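Local coordinates for SspB protein (Streptomyces clavuligerus, PDB 6JUF), which probably acts as a metal-dependent DNase in the SspABCD-SspE bacterial anti-phage defence system, which senses phosphorothioate-modified DNA, at residues B[134-145]-B[211-221]; B[279-289]-B[298-309]. All coordinates share one frame; numbering follows the deposited sequence.

Contact 1 (B[134-145]-B[211-221])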
loop_
_atom_site.group_PDB
_atom_site.type_symbol
_atom_site.label_atom_id
_atom_site.label_comp_id
_atom_site.label_asym_id
_atom_site.label_seq_id
_atom_site.Cartn_x
_atom_site.Cartn_y
_atom_site.Cartn_z
ATOM N N ALA B 134 -19.849 -6.144 -11.732
ATOM C CA ALA B 134 -19.979 -4.974 -10.834
ATOM C C ALA B 134 -19.633 -3.694 -11.583
ATOM O O ALA B 134 -20.326 -2.703 -11.484
ATOM C CB ALA B 134 -19.109 -5.099 -9.556
ATOM N N PHE B 135 -18.531 -3.722 -12.323
ATOM C CA PHE B 135 -18.112 -2.509 -13.060
ATOM C C PHE B 135 -18.838 -2.312 -14.373
ATOM O O PHE B 135 -19.135 -1.121 -14.710
ATOM C CB PHE B 135 -16.598 -2.492 -13.275
ATOM C CG PHE B 135 -15.840 -2.126 -12.024
ATOM C CD1 PHE B 135 -15.461 -0.813 -11.808
ATOM C CD2 PHE B 135 -15.545 -3.087 -11.049
ATOM C CE1 PHE B 135 -14.773 -0.442 -10.641
ATOM C CE2 PHE B 135 -14.842 -2.719 -9.894
ATOM C CZ PHE B 135 -14.507 -1.407 -9.654
ATOM N N HIS B 136 -19.095 -3.383 -15.137
ATOM C CA HIS B 136 -19.498 -3.215 -16.549
ATOM C C HIS B 136 -20.929 -3.597 -16.880
ATOM O O HIS B 136 -21.450 -3.145 -17.890
ATOM C CB HIS B 136 -18.539 -4.026 -17.420
ATOM C CG HIS B 136 -17.138 -3.454 -17.427
ATOM N ND1 HIS B 136 -16.886 -2.206 -17.846
ATOM C CD2 HIS B 136 -15.917 -4.017 -17.116
ATOM C CE1 HIS B 136 -15.569 -1.933 -17.763
ATOM N NE2 HIS B 136 -14.954 -3.050 -17.314
ATOM N N LEU B 137 -21.562 -4.439 -16.059
ATOM C CA LEU B 137 -22.925 -4.979 -16.420
ATOM C C LEU B 137 -24.058 -4.581 -15.483
ATOM O O LEU B 137 -25.217 -4.547 -15.893
ATOM C CB LEU B 137 -22.902 -6.506 -16.574
ATOM C CG LEU B 137 -21.963 -7.041 -17.686
ATOM C CD1 LEU B 137 -21.951 -8.564 -17.752
ATOM C CD2 LEU B 137 -22.370 -6.549 -19.038
ATOM N N ALA B 138 -23.731 -4.201 -14.262
ATOM C CA ALA B 138 -24.781 -3.845 -13.291
ATOM C C ALA B 138 -25.511 -2.595 -13.729
ATOM O O ALA B 138 -24.872 -1.667 -14.247
ATOM C CB ALA B 138 -24.201 -3.631 -11.872
ATOM N N PRO B 139 -26.833 -2.551 -13.544
ATOM C CA PRO B 139 -27.579 -1.371 -14.071
ATOM C C PRO B 139 -27.512 -0.184 -13.068
ATOM O O PRO B 139 -27.975 0.892 -13.354
ATOM C CB PRO B 139 -29.008 -1.889 -14.174
ATOM C CG PRO B 139 -29.088 -2.914 -13.090
ATOM C CD PRO B 139 -27.718 -3.584 -13.030
ATOM N N PHE B 140 -26.956 -0.404 -11.874
ATOM C CA PHE B 140 -26.908 0.591 -10.793
ATOM C C PHE B 140 -25.466 0.811 -10.324
ATOM O O PHE B 140 -24.603 -0.052 -10.514
ATOM C CB PHE B 140 -27.858 0.218 -9.591
ATOM C CG PHE B 140 -27.748 -1.229 -9.150
ATOM C CD1 PHE B 140 -28.780 -2.122 -9.385
ATOM C CD2 PHE B 140 -26.561 -1.708 -8.548
ATOM C CE1 PHE B 140 -28.660 -3.457 -9.020
ATOM C CE2 PHE B 140 -26.443 -3.054 -8.170
ATOM C CZ PHE B 140 -27.510 -3.917 -8.419
ATOM N N SER B 141 -25.218 1.969 -9.731
ATOM C CA SER B 141 -23.914 2.305 -9.111
ATOM C C SER B 141 -23.981 2.353 -7.616
ATOM O O SER B 141 -22.913 2.341 -6.951
ATOM C CB SER B 141 -23.371 3.652 -9.630
ATOM O OG SER B 141 -22.822 3.461 -10.934
ATOM N N ARG B 142 -25.185 2.436 -7.055
ATOM C CA ARG B 142 -25.382 2.394 -5.606
ATOM C C ARG B 142 -26.165 1.131 -5.247
ATOM O O ARG B 142 -27.133 0.780 -5.894
ATOM C CB ARG B 142 -26.083 3.678 -5.126
ATOM C CG ARG B 142 -26.374 3.634 -3.649
ATOM C CD ARG B 142 -27.513 4.534 -3.289
ATOM N NE ARG B 142 -27.025 5.652 -2.515
ATOM C CZ ARG B 142 -27.687 6.172 -1.481
ATOM N NH1 ARG B 142 -28.866 5.648 -1.081
ATOM N NH2 ARG B 142 -27.157 7.198 -0.824
ATOM N N PHE B 143 -25.713 0.419 -4.196
ATOM C CA PHE B 143 -26.296 -0.885 -3.944
ATOM C C PHE B 143 -26.028 -1.355 -2.518
ATOM O O PHE B 143 -24.997 -1.014 -1.906
ATOM C CB PHE B 143 -25.693 -1.909 -4.909
ATOM C CG PHE B 143 -24.192 -1.823 -5.002
ATOM C CD1 PHE B 143 -23.388 -2.573 -4.143
ATOM C CD2 PHE B 143 -23.582 -0.973 -5.923
ATOM C CE1 PHE B 143 -21.989 -2.501 -4.235
ATOM C CE2 PHE B 143 -22.210 -0.884 -6.016
ATOM C CZ PHE B 143 -21.411 -1.630 -5.168
ATOM N N THR B 144 -26.878 -2.250 -2.042
ATOM C CA THR B 144 -26.473 -3.076 -0.900
ATOM C C THR B 144 -25.664 -4.258 -1.450
ATOM O O THR B 144 -25.720 -4.582 -2.648
ATOM C CB THR B 144 -27.713 -3.632 -0.173
ATOM O OG1 THR B 144 -28.449 -4.534 -1.031
ATOM C CG2 THR B 144 -28.574 -2.481 0.300
ATOM N N LEU B 145 -24.907 -4.901 -0.572
ATOM C CA LEU B 145 -24.174 -6.101 -0.975
ATOM C C LEU B 145 -25.124 -7.197 -1.497
ATOM O O LEU B 145 -24.803 -7.907 -2.467
ATOM C CB LEU B 145 -23.204 -6.572 0.159
ATOM C CG LEU B 145 -22.174 -5.467 0.515
ATOM C CD1 LEU B 145 -21.102 -5.951 1.486
ATOM C CD2 LEU B 145 -21.508 -4.804 -0.718
ATOM N N VAL B 211 -22.151 4.392 1.869
ATOM C CA VAL B 211 -23.059 5.516 1.836
ATOM C C VAL B 211 -24.130 5.442 2.945
ATOM O O VAL B 211 -24.575 4.361 3.330
ATOM C CB VAL B 211 -23.488 5.874 0.405
ATOM C CG1 VAL B 211 -24.396 4.804 -0.168
ATOM C CG2 VAL B 211 -24.120 7.258 0.373
ATOM N N GLY B 212 -24.448 6.622 3.484
ATOM C CA GLY B 212 -25.243 6.843 4.703
ATOM C C GLY B 212 -25.395 5.684 5.660
ATOM O O GLY B 212 -26.504 5.222 5.874
ATOM N N GLN B 213 -24.309 5.222 6.267
ATOM C CA GLN B 213 -24.391 3.987 7.086
ATOM C C GLN B 213 -25.400 4.062 8.265
ATOM O O GLN B 213 -26.058 5.087 8.480
ATOM C CB GLN B 213 -22.991 3.547 7.549
ATOM N N ARG B 214 -25.564 2.958 8.982
ATOM C CA ARG B 214 -26.225 2.976 10.299
ATOM C C ARG B 214 -25.536 1.963 11.218
ATOM O O ARG B 214 -24.781 2.374 12.118
ATOM C CB ARG B 214 -27.743 2.724 10.217
ATOM N N GLY B 215 -25.784 0.657 11.035
ATOM C CA GLY B 215 -26.875 0.074 10.221
ATOM C C GLY B 215 -26.856 0.145 8.706
ATOM O O GLY B 215 -25.784 0.215 8.063
ATOM N N SER B 216 -28.072 0.081 8.160
ATOM C CA SER B 216 -28.408 0.411 6.765
ATOM C C SER B 216 -27.304 0.397 5.670
ATOM O O SER B 216 -27.131 1.360 4.913
ATOM C CB SER B 216 -29.176 1.716 6.754
ATOM O OG SER B 216 -29.680 1.962 5.465
ATOM N N SER B 217 -26.495 -0.647 5.733
ATOM C CA SER B 217 -26.039 -1.470 4.606
ATOM C C SER B 217 -25.608 -0.968 3.196
ATOM O O SER B 217 -25.511 -1.835 2.323
ATOM C CB SER B 217 -27.117 -2.529 4.368
ATOM O OG SER B 217 -28.389 -1.915 4.328
ATOM N N GLU B 218 -25.336 0.319 2.922
ATOM C CA GLU B 218 -25.215 0.702 1.479
ATOM C C GLU B 218 -23.845 1.173 0.944
ATOM O O GLU B 218 -23.075 1.758 1.682
ATOM C CB GLU B 218 -26.260 1.749 1.105
ATOM C CG GLU B 218 -27.710 1.337 1.219
ATOM C CD GLU B 218 -28.598 2.421 0.680
ATOM O OE1 GLU B 218 -29.124 3.152 1.531
ATOM O OE2 GLU B 218 -28.738 2.562 -0.570
ATOM N N TRP B 219 -23.552 0.947 -0.339
ATOM C CA TRP B 219 -22.255 1.297 -0.940
ATOM C C TRP B 219 -22.486 1.839 -2.329
ATOM O O TRP B 219 -23.553 1.681 -2.925
ATOM C CB TRP B 219 -21.368 0.090 -1.127
ATOM C CG TRP B 219 -21.257 -0.707 0.135
ATOM C CD1 TRP B 219 -22.101 -1.697 0.597
ATOM C CD2 TRP B 219 -20.208 -0.578 1.141
ATOM N NE1 TRP B 219 -21.649 -2.191 1.798
ATOM C CE2 TRP B 219 -20.508 -1.560 2.171
ATOM C CE3 TRP B 219 -19.095 0.227 1.271
ATOM C CZ2 TRP B 219 -19.710 -1.705 3.310
ATOM C CZ3 TRP B 219 -18.269 0.089 2.421
ATOM C CH2 TRP B 219 -18.573 -0.878 3.410
ATOM N N GLU B 220 -21.473 2.525 -2.865
ATOM C CA GLU B 220 -21.589 2.996 -4.240
ATOM C C GLU B 220 -20.239 3.151 -4.906
ATOM O O GLU B 220 -19.238 3.462 -4.236
ATOM C CB GLU B 220 -22.370 4.293 -4.319
ATOM C CG GLU B 220 -21.693 5.491 -3.693
ATOM C CD GLU B 220 -22.571 6.724 -3.757
ATOM O OE1 GLU B 220 -22.104 7.732 -3.275
ATOM O OE2 GLU B 220 -23.720 6.690 -4.251
ATOM N N PHE B 221 -20.223 2.939 -6.223
ATOM C CA PHE B 221 -19.077 3.339 -7.005
ATOM C C PHE B 221 -19.115 4.868 -7.045
ATOM O O PHE B 221 -20.174 5.489 -7.152
ATOM C CB PHE B 221 -18.990 2.604 -8.380
ATOM C CG PHE B 221 -18.736 1.128 -8.241
ATOM C CD1 PHE B 221 -17.566 0.677 -7.580
ATOM C CD2 PHE B 221 -19.668 0.180 -8.675
ATOM C CE1 PHE B 221 -17.333 -0.685 -7.389
ATOM C CE2 PHE B 221 -19.413 -1.181 -8.530
ATOM C CZ PHE B 221 -18.250 -1.607 -7.868
#

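Contact 2 (B[279-289]-B[298-309])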
loop_
_atom_site.group_PDB
_atom_site.type_symbol
_atom_site.label_atom_id
_atom_site.label_comp_id
_atom_site.label_asym_id
_atom_site.label_seq_id
_atom_site.Cartn_x
_atom_site.Cartn_y
_atom_site.Cartn_z
ATOM N N LEU B 279 -7.119 12.036 -24.001
ATOM C CA LEU B 279 -6.704 11.639 -25.339
ATOM C C LEU B 279 -6.140 12.862 -26.093
ATOM O O LEU B 279 -5.263 12.732 -26.937
ATOM C CB LEU B 279 -7.882 11.012 -26.096
ATOM C CG LEU B 279 -8.394 9.672 -25.576
ATOM C CD1 LEU B 279 -9.665 9.269 -26.315
ATOM C CD2 LEU B 279 -7.324 8.597 -25.619
ATOM N N GLU B 280 -6.645 14.033 -25.753
ATOM C CA GLU B 280 -6.126 15.240 -26.447
ATOM C C GLU B 280 -4.688 15.481 -26.064
ATOM O O GLU B 280 -3.841 15.831 -26.888
ATOM C CB GLU B 280 -6.973 16.448 -26.078
ATOM C CG GLU B 280 -8.342 16.330 -26.755
ATOM C CD GLU B 280 -9.158 17.591 -26.770
ATOM O OE1 GLU B 280 -9.919 17.731 -27.731
ATOM O OE2 GLU B 280 -9.045 18.447 -25.866
ATOM N N LYS B 281 -4.414 15.367 -24.757
ATOM C CA LYS B 281 -3.056 15.545 -24.258
ATOM C C LYS B 281 -2.096 14.549 -24.863
ATOM O O LYS B 281 -1.019 14.901 -25.320
ATOM C CB LYS B 281 -3.070 15.468 -22.720
ATOM C CG LYS B 281 -1.782 15.939 -22.088
ATOM C CD LYS B 281 -2.022 15.975 -20.601
ATOM C CE LYS B 281 -0.757 15.721 -19.799
ATOM N NZ LYS B 281 -1.206 15.829 -18.373
ATOM N N VAL B 282 -2.542 13.307 -25.001
ATOM C CA VAL B 282 -1.680 12.254 -25.521
ATOM C C VAL B 282 -1.530 12.344 -27.025
ATOM O O VAL B 282 -0.435 12.198 -27.533
ATOM C CB VAL B 282 -2.152 10.883 -25.013
ATOM C CG1 VAL B 282 -1.290 9.754 -25.569
ATOM C CG2 VAL B 282 -2.057 10.840 -23.498
ATOM N N ALA B 283 -2.612 12.691 -27.741
ATOM C CA ALA B 283 -2.580 12.883 -29.192
ATOM C C ALA B 283 -1.674 14.005 -29.614
ATOM O O ALA B 283 -1.126 13.952 -30.711
ATOM C CB ALA B 283 -3.967 13.153 -29.752
ATOM N N ALA B 284 -1.493 15.018 -28.765
ATOM C CA ALA B 284 -0.619 16.130 -29.141
ATOM C C ALA B 284 0.840 15.690 -29.336
ATOM O O ALA B 284 1.548 16.281 -30.169
ATOM C CB ALA B 284 -0.711 17.244 -28.127
ATOM N N SER B 285 1.237 14.633 -28.618
ATOM C CA SER B 285 2.586 14.060 -28.624
ATOM C C SER B 285 2.753 12.963 -29.683
ATOM O O SER B 285 3.874 12.564 -29.986
ATOM C CB SER B 285 2.814 13.373 -27.240
ATOM O OG SER B 285 3.145 14.306 -26.280
ATOM N N HIS B 286 1.634 12.410 -30.167
ATOM C CA HIS B 286 1.677 11.192 -31.000
ATOM C C HIS B 286 1.021 11.495 -32.319
ATOM O O HIS B 286 -0.216 11.639 -32.355
ATOM C CB HIS B 286 0.929 10.055 -30.288
ATOM C CG HIS B 286 1.759 9.368 -29.232
ATOM N ND1 HIS B 286 2.483 8.225 -29.468
ATOM C CD2 HIS B 286 1.967 9.697 -27.894
ATOM C CE1 HIS B 286 3.118 7.879 -28.337
ATOM N NE2 HIS B 286 2.839 8.773 -27.394
ATOM N N GLN B 287 1.797 11.585 -33.396
ATOM C CA GLN B 287 1.252 11.973 -34.673
ATOM C C GLN B 287 0.291 10.904 -35.198
ATOM O O GLN B 287 -0.622 11.251 -35.966
ATOM C CB GLN B 287 2.380 12.299 -35.653
ATOM C CG GLN B 287 1.882 13.118 -36.868
ATOM C CD GLN B 287 1.414 12.245 -38.014
ATOM O OE1 GLN B 287 1.866 11.102 -38.151
ATOM N NE2 GLN B 287 0.509 12.784 -38.865
ATOM N N GLU B 288 0.421 9.669 -34.704
ATOM C CA GLU B 288 -0.390 8.530 -35.121
ATOM C C GLU B 288 -1.799 8.581 -34.536
ATOM O O GLU B 288 -2.680 7.835 -34.951
ATOM C CB GLU B 288 0.232 7.193 -34.716
ATOM C CG GLU B 288 1.702 6.971 -35.079
ATOM C CD GLU B 288 2.663 7.195 -33.874
ATOM O OE1 GLU B 288 3.773 6.547 -33.883
ATOM O OE2 GLU B 288 2.314 8.024 -32.920
ATOM N N LEU B 289 -2.045 9.481 -33.590
ATOM C CA LEU B 289 -3.334 9.535 -32.919
ATOM C C LEU B 289 -4.005 10.875 -33.186
ATOM O O LEU B 289 -3.375 11.910 -33.147
ATOM C CB LEU B 289 -3.173 9.367 -31.383
ATOM C CG LEU B 289 -2.466 8.073 -30.961
ATOM C CD1 LEU B 289 -2.334 8.094 -29.438
ATOM C CD2 LEU B 289 -3.190 6.797 -31.431
ATOM N N ARG B 298 -17.328 12.481 -31.738
ATOM C CA ARG B 298 -15.890 12.408 -31.814
ATOM C C ARG B 298 -15.428 10.976 -31.714
ATOM O O ARG B 298 -16.007 10.173 -31.001
ATOM C CB ARG B 298 -15.223 13.235 -30.692
ATOM C CG ARG B 298 -15.378 14.731 -30.881
ATOM C CD ARG B 298 -14.073 15.506 -30.748
ATOM N NE ARG B 298 -13.761 15.742 -29.354
ATOM C CZ ARG B 298 -12.651 16.321 -28.875
ATOM N NH1 ARG B 298 -11.658 16.760 -29.666
ATOM N NH2 ARG B 298 -12.526 16.443 -27.565
ATOM N N SER B 299 -14.341 10.695 -32.401
ATOM C CA SER B 299 -13.664 9.428 -32.323
ATOM C C SER B 299 -12.173 9.628 -32.132
ATOM O O SER B 299 -11.559 10.653 -32.568
ATOM C CB SER B 299 -13.871 8.582 -33.576
ATOM O OG SER B 299 -15.242 8.225 -33.694
ATOM N N LEU B 300 -11.586 8.619 -31.502
ATOM C CA LEU B 300 -10.126 8.466 -31.511
ATOM C C LEU B 300 -9.705 7.664 -32.734
ATOM O O LEU B 300 -10.218 6.554 -32.985
ATOM C CB LEU B 300 -9.692 7.739 -30.243
ATOM C CG LEU B 300 -8.244 7.207 -30.138
ATOM C CD1 LEU B 300 -7.267 8.376 -30.031
ATOM C CD2 LEU B 300 -8.131 6.264 -28.922
ATOM N N THR B 301 -8.799 8.233 -33.543
ATOM C CA THR B 301 -8.283 7.529 -34.688
ATOM C C THR B 301 -6.837 7.118 -34.453
ATOM O O THR B 301 -6.085 7.816 -33.732
ATOM C CB THR B 301 -8.413 8.354 -35.969
ATOM O OG1 THR B 301 -7.501 9.466 -35.935
ATOM C CG2 THR B 301 -9.886 8.791 -36.139
ATOM N N PHE B 302 -6.444 6.019 -35.079
ATOM C CA PHE B 302 -5.063 5.553 -35.030
ATOM C C PHE B 302 -4.621 5.036 -36.418
ATOM O O PHE B 302 -5.386 4.291 -37.060
ATOM C CB PHE B 302 -4.882 4.448 -33.918
ATOM C CG PHE B 302 -6.105 3.522 -33.763
ATOM C CD1 PHE B 302 -7.164 3.902 -32.904
ATOM C CD2 PHE B 302 -6.213 2.320 -34.474
ATOM C CE1 PHE B 302 -8.285 3.086 -32.805
ATOM C CE2 PHE B 302 -7.358 1.522 -34.339
ATOM C CZ PHE B 302 -8.378 1.909 -33.501
ATOM N N THR B 303 -3.429 5.463 -36.875
ATOM C CA THR B 303 -2.999 5.223 -38.290
ATOM C C THR B 303 -2.295 3.874 -38.397
ATOM O O THR B 303 -1.852 3.470 -39.489
ATOM C CB THR B 303 -2.031 6.313 -38.765
ATOM O OG1 THR B 303 -0.893 6.389 -37.862
ATOM C CG2 THR B 303 -2.715 7.669 -38.884
ATOM N N SER B 304 -2.162 3.178 -37.255
ATOM C CA SER B 304 -1.626 1.822 -37.269
ATOM C C SER B 304 -2.220 1.046 -36.129
ATOM O O SER B 304 -3.081 1.578 -35.414
ATOM C CB SER B 304 -0.073 1.793 -37.244
ATOM O OG SER B 304 0.456 2.297 -36.015
ATOM N N GLY B 305 -1.853 -0.223 -35.995
ATOM C CA GLY B 305 -2.490 -1.142 -35.042
ATOM C C GLY B 305 -2.519 -0.549 -33.645
ATOM O O GLY B 305 -1.489 -0.102 -33.130
ATOM N N PRO B 306 -3.661 -0.600 -32.983
ATOM C CA PRO B 306 -3.742 0.088 -31.689
ATOM C C PRO B 306 -3.016 -0.595 -30.528
ATOM O O PRO B 306 -2.668 0.098 -29.532
ATOM C CB PRO B 306 -5.239 0.163 -31.410
ATOM C CG PRO B 306 -5.810 -0.984 -32.203
ATOM C CD PRO B 306 -4.979 -1.008 -33.472
ATOM N N PHE B 307 -2.832 -1.894 -30.570
ATOM C CA PHE B 307 -2.116 -2.543 -29.496
ATOM C C PHE B 307 -0.693 -2.029 -29.355
ATOM O O PHE B 307 -0.253 -1.741 -28.213
ATOM C CB PHE B 307 -2.117 -4.057 -29.686
ATOM C CG PHE B 307 -1.560 -4.801 -28.516
ATOM C CD1 PHE B 307 -2.413 -5.147 -27.474
ATOM C CD2 PHE B 307 -0.203 -5.123 -28.447
ATOM C CE1 PHE B 307 -1.937 -5.858 -26.367
ATOM C CE2 PHE B 307 0.312 -5.860 -27.378
ATOM C CZ PHE B 307 -0.562 -6.217 -26.318
ATOM N N ASP B 308 0.055 -1.906 -30.468
ATOM C CA ASP B 308 1.444 -1.460 -30.363
ATOM C C ASP B 308 1.459 -0.013 -29.918
ATOM O O ASP B 308 2.403 0.425 -29.177
ATOM C CB ASP B 308 2.214 -1.626 -31.706
ATOM C CG ASP B 308 2.508 -3.087 -32.033
ATOM O OD1 ASP B 308 2.441 -3.957 -31.133
ATOM O OD2 ASP B 308 2.811 -3.390 -33.203
ATOM N N LEU B 309 0.494 0.767 -30.389
ATOM C CA LEU B 309 0.461 2.187 -30.000
ATOM C C LEU B 309 0.128 2.304 -28.510
ATOM O O LEU B 309 0.670 3.144 -27.819
ATOM C CB LEU B 309 -0.517 3.021 -30.850
ATOM C CG LEU B 309 -0.095 3.073 -32.346
ATOM C CD1 LEU B 309 -1.280 3.666 -33.115
ATOM C CD2 LEU B 309 1.143 3.966 -32.386
HETATM O O HOH W 1 -4.849 8.995 -36.437
#

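Contact 1 (B[134-145]-B[211-221])
Phe221 lies between Phe135 and Phe143, one on either side of its ring plane, in an aromatic cluster of three. CZ of Phe135 lies 3.7 Å from CE1 of Phe221. The two planes are inclined at 35°, and CZ of Phe221 sits over one face of the Phe135 ring, toward its rim. On the other flank, CE2 of Phe143 comes 3.8 Å from CE2 of Phe221. Here the planes open to 52°, with CZ of Phe143 over a face of Phe221. Ala134 CB packs against the far end of the Phe221 ring. Met208, of the outer strand 208-211, touches Phe143, Phe221 and Trp219.

Trp219 lies on the same face of the sheet as Phe143. Its indole turns toward Leu145, whose CD2 branch is 3.4 Å from Trp219 CD1. Helix 166-180 also touches both of these side chains.

The opposite face carries Arg142 and Glu220. Arg142 sets off with CG anti to its nitrogen, and a bend at chi3 brings the guanidinium over Val211, whose CG1 is 3.6 Å from Arg142 NE. Arg142 NH1 forms a salt bridge with Glu218 OE2 at 3.1 Å, with the guanidinium and carboxylate planes 88° apart. Glu220 OE2 lies at the guanidinium edge, but its salt bridge to Arg142 NE is long, 3.9 Å. This side is more exposed than the aromatic one.

Two backbone bonds join Phe143 and Trp219: Phe143 N to Trp219 O, 2.8 Å, and Trp219 N to Phe143 O, 2.9 Å. Phe221 N adds a third, to Ser141 O. Helix 129-137, strand 142-144, helices 145-159 and 166-180 and then hairpin 208-221, with strand order 1-3-2, are consistent with a winged-helix topology.

Contact 2 (B[279-289]-B[298-309])
Leu289 fills the close-packed part of the contact. Its CD2 methyl lies 3.8 Å from Phe302 CB and 4.0 Å from Leu309 CD1, so strand 298-302 and helix 306-317 both meet one branch. Further along, Leu279 and Leu300 cross at about a right angle, with Leu279 CD2 4.1 Å from Leu300 CD2. Leu239 of helix 231-243 also packs on Leu289.

The backbone closes around Glu288 O. It accepts Thr303 N at 3.1 Å, in the carbonyl plane, and a water at 2.9 Å. The same water is 2.7 Å from Thr301 OG1 and bridges the two segments. At this turn end Glu288 bends at chi2, and its CD comes against Leu309 CD2 at an oblique crossing. His286 ND1 gives Glu288 OE2 a weak bond, while His286 NE2 bonds Glu316.

Beyond Leu279 the apolar contacts give way to a polar, more exposed edge, held by one salt bridge. Both terminal nitrogens of Arg298 grip a single oxygen, Glu280 OE1, with NH1 at 2.8 Å and NH2 at 2.9 Å. The oxygen lies in the guanidinium plane, but the carboxylate is turned 83° from it.

Helix 272-285 leads through a type I turn into hairpin 289-302. Preceded by helix 231-243 and strand 250-253, this is consistent with the last helix and the wing hairpin of a winged-helix fold.

The contacts follow one another in series and neither nest nor cross. Contact 1 comes first. It closes a long loop of 65 residues, which holds helices 145-159 and 166-180, by bringing segment 211-221 back to strand 142-144. The chain then passes through helix 231-243, strand 250-253 and three further helices, the last being helix 272-285. Contact 2 closes a far shorter excursion of eight residues. It joins the end of that helix to strand 298-302, and the turn after it to the strand and helix 306-317. The centres of contact 1 and contact 2 are 35 Å apart. Each contact belongs to its own three-stranded antiparallel sheet of order 1-3-2.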